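PDB 1WMI: hypothetical protein PHS013 from Pyrococcus horikoshii, which is a toxin of the RelE/ParE type II toxin-antitoxin family, probably cleaving mRNA on the ribosome as related RelE toxins do. Local coordinates for residues A[37-40]-A[44-47]; A[47-50]-A[55-58]; A[57-60]-A[65-68]. All blocks are in the same frame, centred on the assembly; numbering follows the deposited sequence.

Contact 1 (A[37-40]-A[44-47])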
ATOM      1  N   PRO A  37       0.112 -10.556 -12.397  1.00 25.27           N
ATOM      2  CA  PRO A  37       0.579 -11.082 -11.107  1.00 25.34           C
ATOM      3  C   PRO A  37       0.658 -10.055  -9.969  1.00 25.39           C
ATOM      4  O   PRO A  37       0.490 -10.400  -8.796  1.00 23.14           O
ATOM      5  CB  PRO A  37       1.939 -11.673 -11.460  1.00 25.81           C
ATOM      6  CG  PRO A  37       2.410 -10.761 -12.552  1.00 28.68           C
ATOM      7  CD  PRO A  37       1.173 -10.654 -13.412  1.00 27.13           C
ATOM      8  N   VAL A  38       0.922  -8.801 -10.314  1.00 26.27           N
ATOM      9  CA  VAL A  38       0.998  -7.746  -9.312  1.00 27.67           C
ATOM     10  C   VAL A  38       0.115  -6.561  -9.694  1.00 27.90           C
ATOM     11  O   VAL A  38       0.593  -5.563 -10.229  1.00 26.93           O
ATOM     12  CB  VAL A  38       2.456  -7.242  -9.110  1.00 29.06           C
ATOM     13  CG1 VAL A  38       2.508  -6.281  -7.919  1.00 27.80           C
ATOM     14  CG2 VAL A  38       3.400  -8.421  -8.881  1.00 29.07           C
ATOM     15  N   PRO A  39      -1.200  -6.677  -9.457  1.00 29.00           N
ATOM     16  CA  PRO A  39      -2.144  -5.600  -9.776  1.00 29.70           C
ATOM     17  C   PRO A  39      -2.031  -4.545  -8.677  1.00 30.06           C
ATOM     18  O   PRO A  39      -2.949  -4.359  -7.884  1.00 27.97           O
ATOM     19  CB  PRO A  39      -3.487  -6.320  -9.762  1.00 28.95           C
ATOM     20  CG  PRO A  39      -3.287  -7.335  -8.675  1.00 26.57           C
ATOM     21  CD  PRO A  39      -1.916  -7.876  -8.984  1.00 28.29           C
ATOM     22  N   ARG A  40      -0.886  -3.870  -8.641  1.00 33.16           N
ATOM     23  CA  ARG A  40      -0.589  -2.867  -7.627  1.00 37.32           C
ATOM     24  C   ARG A  40      -1.665  -1.845  -7.315  1.00 36.60           C
ATOM     25  O   ARG A  40      -2.052  -1.687  -6.159  1.00 36.00           O
ATOM     26  CB  ARG A  40       0.707  -2.134  -7.981  1.00 41.49           C
ATOM     27  CG  ARG A  40       1.026  -0.970  -7.053  1.00 49.19           C
ATOM     28  CD  ARG A  40       2.364  -1.164  -6.350  1.00 55.45           C
ATOM     29  NE  ARG A  40       2.845   0.081  -5.751  1.00 59.32           N
ATOM     30  CZ  ARG A  40       3.899   0.180  -4.945  1.00 60.54           C
ATOM     31  NH1 ARG A  40       4.246   1.366  -4.461  1.00 59.72           N
ATOM     32  NH2 ARG A  40       4.601  -0.897  -4.614  1.00 61.17           N
ATOM     33  N   ASP A  44      -3.781  -2.432  -4.014  1.00 35.39           N
ATOM     34  CA  ASP A  44      -2.801  -1.863  -3.083  1.00 36.63           C
ATOM     35  C   ASP A  44      -1.754  -2.891  -2.673  1.00 36.58           C
ATOM     36  O   ASP A  44      -1.346  -2.952  -1.514  1.00 38.37           O
ATOM     37  CB  ASP A  44      -3.542  -1.355  -1.841  1.00 38.50           C
ATOM     38  CG  ASP A  44      -2.822  -0.212  -1.147  1.00 45.09           C
ATOM     39  OD1 ASP A  44      -1.683   0.125  -1.549  1.00 45.31           O
ATOM     40  OD2 ASP A  44      -3.402   0.352  -0.190  1.00 48.50           O
ATOM     41  N   VAL A  45      -1.311  -3.695  -3.629  1.00 36.43           N
ATOM     42  CA  VAL A  45      -0.340  -4.739  -3.346  1.00 34.54           C
ATOM     43  C   VAL A  45       1.086  -4.245  -3.102  1.00 33.90           C
ATOM     44  O   VAL A  45       1.537  -3.280  -3.722  1.00 31.56           O
ATOM     45  CB  VAL A  45      -0.311  -5.777  -4.496  1.00 34.37           C
ATOM     46  CG1 VAL A  45      -1.725  -6.263  -4.805  1.00 32.24           C
ATOM     47  CG2 VAL A  45       0.299  -5.163  -5.725  1.00 36.49           C
ATOM     48  N   ILE A  46       1.787  -4.924  -2.192  1.00 33.11           N
ATOM     49  CA  ILE A  46       3.176  -4.599  -1.876  1.00 32.41           C
ATOM     50  C   ILE A  46       4.034  -5.864  -1.914  1.00 33.08           C
ATOM     51  O   ILE A  46       3.571  -6.947  -1.552  1.00 33.03           O
ATOM     52  CB  ILE A  46       3.318  -3.982  -0.477  1.00 32.03           C
ATOM     53  CG1 ILE A  46       2.809  -4.967   0.579  1.00 30.70           C
ATOM     54  CG2 ILE A  46       2.570  -2.662  -0.411  1.00 28.86           C
ATOM     55  CD1 ILE A  46       3.055  -4.514   2.003  1.00 31.87           C
ATOM     56  N   LYS A  47       5.281  -5.731  -2.358  1.00 33.94           N
ATOM     57  CA  LYS A  47       6.178  -6.880  -2.403  1.00 35.33           C
ATOM     58  C   LYS A  47       6.824  -7.088  -1.036  1.00 37.37           C
ATOM     59  O   LYS A  47       7.620  -6.259  -0.580  1.00 33.44           O
ATOM     60  CB  LYS A  47       7.273  -6.685  -3.452  1.00 35.60           C
ATOM     61  CG  LYS A  47       8.183  -7.898  -3.609  1.00 35.66           C
ATOM     62  CD  LYS A  47       9.109  -7.753  -4.810  1.00 36.90           C
ATOM     63  CE  LYS A  47      10.100  -6.614  -4.611  1.00 38.54           C
ATOM     64  NZ  LYS A  47      11.057  -6.475  -5.744  1.00 37.66           N
TER
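Val38 and Val45 bring their branches together where an inverse gamma turn centred on Pro39 leads the chain into the short helix 40-43, ahead of strand 46-49 of the RelE-type sheet. The two valines lie at a slant to each other, Val38 CG1 against Val45 CG2. The model sets them at 3.3 Å, tighter than carbons usually pack, so the exact spacing is doubtful. Two branches at CB let Val45 serve two neighbours: with CG1 anti to the carbonyl carbon (chi1 -51°), that branch turns to the proline ring, Pro39 CG standing 4.3 Å from it. Pro39 also packs on Phe29, Ile32 and Leu33 of helix 20-33, an apolar place that suits a rigid proline. Arg40 runs on over the backbone of Val45; its CD comes 3.5 Å from Val45 O, and the guanidinium is tilted to that oxygen. Outside the two segments, Arg40 NH1 is salt-bridged to an acidic side chain of another protein's chain. Asp44, just past the helix, adopts a positive phi of 42° and sends its carboxylate to Arg58 and Arg60 of the second subunit. Across this bend the chain is closed by a weak, bent hydrogen bond, Val45 N to Arg40 O, 3.3 Å long with 137° at the hydrogen.

Contact 2 (A[47-50]-A[55-58])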
ATOM      1  N   LYS A  47       5.281  -5.731  -2.358  1.00 33.94           N
ATOM      2  CA  LYS A  47       6.178  -6.880  -2.403  1.00 35.33           C
ATOM      3  C   LYS A  47       6.824  -7.088  -1.036  1.00 37.37           C
ATOM      4  O   LYS A  47       7.620  -6.259  -0.580  1.00 33.44           O
ATOM      5  CB  LYS A  47       7.273  -6.685  -3.452  1.00 35.60           C
ATOM      6  CG  LYS A  47       8.183  -7.898  -3.609  1.00 35.66           C
ATOM      7  CD  LYS A  47       9.109  -7.753  -4.810  1.00 36.90           C
ATOM      8  CE  LYS A  47      10.100  -6.614  -4.611  1.00 38.54           C
ATOM      9  NZ  LYS A  47      11.057  -6.475  -5.744  1.00 37.66           N
ATOM     10  N   LEU A  48       6.465  -8.195  -0.389  1.00 38.35           N
ATOM     11  CA  LEU A  48       6.994  -8.544   0.921  1.00 39.84           C
ATOM     12  C   LEU A  48       8.432  -8.990   0.754  1.00 43.28           C
ATOM     13  O   LEU A  48       9.363  -8.312   1.193  1.00 44.82           O
ATOM     14  CB  LEU A  48       6.183  -9.691   1.537  1.00 38.95           C
ATOM     15  CG  LEU A  48       4.945  -9.457   2.414  1.00 36.99           C
ATOM     16  CD1 LEU A  48       4.280  -8.137   2.100  1.00 36.31           C
ATOM     17  CD2 LEU A  48       3.987 -10.619   2.210  1.00 36.87           C
ATOM     18  N   GLU A  49       8.598 -10.133   0.096  1.00 45.34           N
ATOM     19  CA  GLU A  49       9.908 -10.720  -0.135  1.00 47.35           C
ATOM     20  C   GLU A  49      10.202 -10.892  -1.624  1.00 47.93           C
ATOM     21  O   GLU A  49       9.623 -11.750  -2.286  1.00 46.87           O
ATOM     22  CB  GLU A  49       9.981 -12.080   0.569  1.00 49.76           C
ATOM     23  CG  GLU A  49      11.246 -12.890   0.304  1.00 54.20           C
ATOM     24  CD  GLU A  49      12.484 -12.270   0.914  1.00 56.42           C
ATOM     25  OE1 GLU A  49      12.856 -11.150   0.501  1.00 59.53           O
ATOM     26  OE2 GLU A  49      13.084 -12.903   1.808  1.00 58.02           O
ATOM     27  N   GLY A  50      11.104 -10.070  -2.142  1.00 48.74           N
ATOM     28  CA  GLY A  50      11.472 -10.166  -3.542  1.00 52.38           C
ATOM     29  C   GLY A  50      12.772 -10.939  -3.645  1.00 54.79           C
ATOM     30  O   GLY A  50      13.730 -10.630  -2.938  1.00 55.34           O
ATOM     31  N   ASP A  55       8.393 -14.432  -5.407  1.00 44.37           N
ATOM     32  CA  ASP A  55       8.226 -13.215  -4.639  1.00 40.33           C
ATOM     33  C   ASP A  55       6.999 -13.420  -3.778  1.00 39.30           C
ATOM     34  O   ASP A  55       6.079 -14.144  -4.167  1.00 38.49           O
ATOM     35  CB  ASP A  55       7.984 -12.022  -5.565  1.00 39.21           C
ATOM     36  CG  ASP A  55       9.189 -11.673  -6.389  1.00 37.07           C
ATOM     37  OD1 ASP A  55       9.052 -10.841  -7.308  1.00 34.88           O
ATOM     38  OD2 ASP A  55      10.272 -12.220  -6.112  1.00 40.20           O
ATOM     39  N   LEU A  56       6.999 -12.801  -2.601  1.00 38.34           N
ATOM     40  CA  LEU A  56       5.858 -12.866  -1.700  1.00 36.52           C
ATOM     41  C   LEU A  56       5.226 -11.489  -1.828  1.00 35.99           C
ATOM     42  O   LEU A  56       5.929 -10.492  -1.989  1.00 36.84           O
ATOM     43  CB  LEU A  56       6.297 -13.118  -0.257  1.00 37.11           C
ATOM     44  CG  LEU A  56       6.781 -14.520   0.110  1.00 36.64           C
ATOM     45  CD1 LEU A  56       7.331 -14.499   1.511  1.00 37.78           C
ATOM     46  CD2 LEU A  56       5.641 -15.516   0.010  1.00 37.51           C
ATOM     47  N   TYR A  57       3.902 -11.443  -1.786  1.00 33.95           N
ATOM     48  CA  TYR A  57       3.177 -10.192  -1.913  1.00 32.91           C
ATOM     49  C   TYR A  57       2.016 -10.154  -0.929  1.00 32.35           C
ATOM     50  O   TYR A  57       1.619 -11.182  -0.381  1.00 29.41           O
ATOM     51  CB  TYR A  57       2.626 -10.058  -3.339  1.00 33.72           C
ATOM     52  CG  TYR A  57       3.683  -9.907  -4.414  1.00 34.65           C
ATOM     53  CD1 TYR A  57       4.282  -8.674  -4.657  1.00 32.93           C
ATOM     54  CD2 TYR A  57       4.091 -11.002  -5.181  1.00 32.46           C
ATOM     55  CE1 TYR A  57       5.253  -8.530  -5.631  1.00 31.33           C
ATOM     56  CE2 TYR A  57       5.066 -10.865  -6.161  1.00 31.18           C
ATOM     57  CZ  TYR A  57       5.640  -9.622  -6.379  1.00 31.93           C
ATOM     58  OH  TYR A  57       6.591  -9.459  -7.352  1.00 33.29           O
ATOM     59  N   ARG A  58       1.492  -8.956  -0.700  1.00 32.43           N
ATOM     60  CA  ARG A  58       0.337  -8.773   0.164  1.00 32.70           C
ATOM     61  C   ARG A  58      -0.656  -7.916  -0.597  1.00 32.44           C
ATOM     62  O   ARG A  58      -0.339  -6.793  -0.997  1.00 31.67           O
ATOM     63  CB  ARG A  58       0.684  -8.050   1.466  1.00 32.21           C
ATOM     64  CG  ARG A  58      -0.550  -7.866   2.355  1.00 33.67           C
ATOM     65  CD  ARG A  58      -0.713  -6.432   2.835  1.00 37.72           C
ATOM     66  NE  ARG A  58      -0.768  -5.474   1.736  1.00 39.96           N
ATOM     67  CZ  ARG A  58      -0.672  -4.159   1.897  1.00 40.35           C
ATOM     68  NH1 ARG A  58      -0.733  -3.351   0.848  1.00 44.05           N
ATOM     69  NH2 ARG A  58      -0.510  -3.652   3.108  1.00 39.11           N
TER
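Leu48 and Glu49 both face Leu56, a classic beta bulge in the hairpin of strands 46-49 and 54-60. The tight part lies round Leu56, whose backbone is held in both directions. Its O takes Leu48 N at 2.9 Å, the donor standing well above the carbonyl plane, and accepts Glu49 N as well, weakly; its N gives a straighter bond of 2.8 Å to Glu49 O, 158° at the hydrogen. Branched apolar leucines suit this side: Leu48 CB meets Leu56 CB at 3.9 Å, while the forked end of Leu48 reaches along the partner strand, CD1 to Arg58 CB and CD2 to Tyr57 O. On the face opposite Leu56, Lys47 lends its aliphatic chain to the Tyr57 ring. With CG anti to the backbone N (chi1 -176°), the chain slants past one side of the ring, CB 3.5 Å from Tyr57 CE1, and, bent again at chi3, takes its ammonium to the backbone of another protein's chain. Tyr57 OH makes a weak bond to Asp55 OD1, and the other carboxylate oxygen of Asp55 is taken by Thr51 N.

Toward the hairpin loop the contact slackens. Glu49 and Gly50 are partly exposed, and the Glu49 side chain adds little beyond its CB, 3.7 Å from Leu56 CD1, as its carboxylate swings off. Gly50 brings its CA to 3.5 Å from Asp55 OD2; glycine fits here because Lys47 CE passes close by. Strand 65-71 continues the sheet beyond 54-60: Leu48 packs on Ile67 and Leu56 on Ser69, whereas Tyr57 leans on Val70 and, in the loops, on Val38 and Trp72.

Contact 3 (A[57-60]-A[65-68]); sequences YRAR and RVIY
Ala59 N points straight at Val66 O, a 2.7 Å hydrogen bond with 179° at the hydrogen, and the same oxygen receives a CA-H contact from Arg58. The return bond, Val66 N to Ala59 O, is 2.8 Å long, and Tyr57 and Tyr68 form a second reciprocal pair: these are the hydrogen-bonded pairs of an antiparallel hairpin. On their face of the sheet the small Ala59 suits its place, with Val66 CG2 3.5 Å from its CB and the rim of the Tyr68 ring near by, Ala59 CB lying in the ring plane 4.0 Å from CE2. Tyr68 CG sits between its backbone N and carbonyl carbon (chi1 65°), which tucks the ring beneath Tyr57: Tyr57 CB makes a CH-pi contact over its face, 3.9 Å from the centroid. The two tyrosine rings are oblique, their planes 31° apart. Tyr68 OH goes on to Pro37 O.

Arginines gather on the other face. Arg60 and Arg65 run side by side with guanidinium planes nearly parallel, and Arg65 CG lies 3.3 Å from Arg60 NH2, over the face of that guanidinium. Each reaches anions or carbonyls: Arg65 an acidic side chain of another protein's chain and Pro84 O, Arg60 the backbone O of Arg85 and Asp44 of the second subunit.

The pair forms the middle of the sheet, between strands 46-49 and 76-83. Helix 20-33 packs Phe29 against Ala59 and Val66, while Ile67, on the arginine face, meets Leu48 and Lys83.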
ATOM      1  N   TYR A  57       3.902 -11.443  -1.786  1.00 33.95           N
ATOM      2  CA  TYR A  57       3.177 -10.192  -1.913  1.00 32.91           C
ATOM      3  C   TYR A  57       2.016 -10.154  -0.929  1.00 32.35           C
ATOM      4  O   TYR A  57       1.619 -11.182  -0.381  1.00 29.41           O
ATOM      5  CB  TYR A  57       2.626 -10.058  -3.339  1.00 33.72           C
ATOM      6  CG  TYR A  57       3.683  -9.907  -4.414  1.00 34.65           C
ATOM      7  CD1 TYR A  57       4.282  -8.674  -4.657  1.00 32.93           C
ATOM      8  CD2 TYR A  57       4.091 -11.002  -5.181  1.00 32.46           C
ATOM      9  CE1 TYR A  57       5.253  -8.530  -5.631  1.00 31.33           C
ATOM     10  CE2 TYR A  57       5.066 -10.865  -6.161  1.00 31.18           C
ATOM     11  CZ  TYR A  57       5.640  -9.622  -6.379  1.00 31.93           C
ATOM     12  OH  TYR A  57       6.591  -9.459  -7.352  1.00 33.29           O
ATOM     13  N   ARG A  58       1.492  -8.956  -0.700  1.00 32.43           N
ATOM     14  CA  ARG A  58       0.337  -8.773   0.164  1.00 32.70           C
ATOM     15  C   ARG A  58      -0.656  -7.916  -0.597  1.00 32.44           C
ATOM     16  O   ARG A  58      -0.339  -6.793  -0.997  1.00 31.67           O
ATOM     17  CB  ARG A  58       0.684  -8.050   1.466  1.00 32.21           C
ATOM     18  CG  ARG A  58      -0.550  -7.866   2.355  1.00 33.67           C
ATOM     19  CD  ARG A  58      -0.713  -6.432   2.835  1.00 37.72           C
ATOM     20  NE  ARG A  58      -0.768  -5.474   1.736  1.00 39.96           N
ATOM     21  CZ  ARG A  58      -0.672  -4.159   1.897  1.00 40.35           C
ATOM     22  NH1 ARG A  58      -0.733  -3.351   0.848  1.00 44.05           N
ATOM     23  NH2 ARG A  58      -0.510  -3.652   3.108  1.00 39.11           N
ATOM     24  N   ALA A  59      -1.854  -8.450  -0.799  1.00 31.58           N
ATOM     25  CA  ALA A  59      -2.895  -7.723  -1.500  1.00 31.60           C
ATOM     26  C   ALA A  59      -3.985  -7.365  -0.511  1.00 32.89           C
ATOM     27  O   ALA A  59      -4.264  -8.117   0.426  1.00 33.83           O
ATOM     28  CB  ALA A  59      -3.470  -8.567  -2.622  1.00 29.04           C
ATOM     29  N   ARG A  60      -4.591  -6.205  -0.721  1.00 34.56           N
ATOM     30  CA  ARG A  60      -5.660  -5.742   0.144  1.00 35.98           C
ATOM     31  C   ARG A  60      -6.983  -5.821  -0.627  1.00 36.74           C
ATOM     32  O   ARG A  60      -7.145  -5.208  -1.690  1.00 33.20           O
ATOM     33  CB  ARG A  60      -5.362  -4.308   0.611  1.00 38.55           C
ATOM     34  CG  ARG A  60      -6.284  -3.794   1.706  1.00 44.28           C
ATOM     35  CD  ARG A  60      -5.831  -2.439   2.237  1.00 47.46           C
ATOM     36  NE  ARG A  60      -4.607  -2.531   3.032  1.00 51.53           N
ATOM     37  CZ  ARG A  60      -4.513  -3.156   4.204  1.00 52.49           C
ATOM     38  NH1 ARG A  60      -3.356  -3.181   4.853  1.00 51.29           N
ATOM     39  NH2 ARG A  60      -5.575  -3.756   4.734  1.00 53.72           N
ATOM     40  N   ARG A  65      -6.811  -9.028   4.058  1.00 36.34           N
ATOM     41  CA  ARG A  65      -5.621  -9.037   3.217  1.00 37.51           C
ATOM     42  C   ARG A  65      -5.244 -10.457   2.803  1.00 36.07           C
ATOM     43  O   ARG A  65      -5.443 -11.411   3.564  1.00 34.77           O
ATOM     44  CB  ARG A  65      -4.448  -8.408   3.969  1.00 38.62           C
ATOM     45  CG  ARG A  65      -4.612  -6.923   4.269  1.00 40.75           C
ATOM     46  CD  ARG A  65      -3.556  -6.454   5.254  1.00 41.18           C
ATOM     47  NE  ARG A  65      -3.779  -7.031   6.577  1.00 45.38           N
ATOM     48  CZ  ARG A  65      -2.843  -7.153   7.512  1.00 47.01           C
ATOM     49  NH1 ARG A  65      -3.148  -7.689   8.688  1.00 48.65           N
ATOM     50  NH2 ARG A  65      -1.602  -6.754   7.267  1.00 46.08           N
ATOM     51  N   VAL A  66      -4.710 -10.600   1.595  1.00 31.42           N
ATOM     52  CA  VAL A  66      -4.294 -11.910   1.125  1.00 28.70           C
ATOM     53  C   VAL A  66      -2.813 -11.866   0.783  1.00 28.09           C
ATOM     54  O   VAL A  66      -2.344 -10.919   0.143  1.00 27.61           O
ATOM     55  CB  VAL A  66      -5.095 -12.364  -0.131  1.00 28.38           C
ATOM     56  CG1 VAL A  66      -6.591 -12.289   0.135  1.00 25.25           C
ATOM     57  CG2 VAL A  66      -4.732 -11.507  -1.317  1.00 28.76           C
ATOM     58  N   ILE A  67      -2.075 -12.876   1.235  1.00 26.82           N
ATOM     59  CA  ILE A  67      -0.649 -12.981   0.950  1.00 26.41           C
ATOM     60  C   ILE A  67      -0.440 -14.127  -0.034  1.00 27.51           C
ATOM     61  O   ILE A  67      -0.972 -15.222   0.149  1.00 28.80           O
ATOM     62  CB  ILE A  67       0.175 -13.242   2.228  1.00 25.26           C
ATOM     63  CG1 ILE A  67      -0.027 -12.094   3.215  1.00 26.46           C
ATOM     64  CG2 ILE A  67       1.653 -13.347   1.879  1.00 25.56           C
ATOM     65  CD1 ILE A  67       0.912 -12.144   4.425  1.00 24.82           C
ATOM     66  N   TYR A  68       0.337 -13.872  -1.079  1.00 29.53           N
ATOM     67  CA  TYR A  68       0.565 -14.877  -2.105  1.00 28.45           C
ATOM     68  C   TYR A  68       1.966 -14.828  -2.675  1.00 29.46           C
ATOM     69  O   TYR A  68       2.702 -13.867  -2.462  1.00 33.78           O
ATOM     70  CB  TYR A  68      -0.455 -14.698  -3.238  1.00 27.65           C
ATOM     71  CG  TYR A  68      -0.331 -13.406  -4.026  1.00 23.52           C
ATOM     72  CD1 TYR A  68       0.392 -13.356  -5.212  1.00 21.36           C
ATOM     73  CD2 TYR A  68      -0.982 -12.246  -3.604  1.00 24.62           C
ATOM     74  CE1 TYR A  68       0.463 -12.187  -5.969  1.00 18.62           C
ATOM     75  CE2 TYR A  68      -0.920 -11.073  -4.351  1.00 22.58           C
ATOM     76  CZ  TYR A  68      -0.196 -11.052  -5.535  1.00 20.76           C
ATOM     77  OH  TYR A  68      -0.146  -9.903  -6.289  1.00 19.73           O
TER

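In the fold
The three contacts follow one another along the chain and build one side of a single sheet. Contact 1 closes the bend round helix 40-43 and delivers strand 46-49; contact 2, which shares Lys47 with it, pairs that strand, outermost within this chain, with 54-60; contact 3 shares Tyr57 and Arg58 with contact 2 and pairs 54-60 with 65-71. Their centres lie only about 8 to 9 Å apart. A further link ties contacts 1 and 2 together: Arg58 N probably bonds Ile46 O. One small RelE/ParE domain thus holds a helix-packed core on one face, while residues of all three contacts meet another protein's chain, probably the antitoxin.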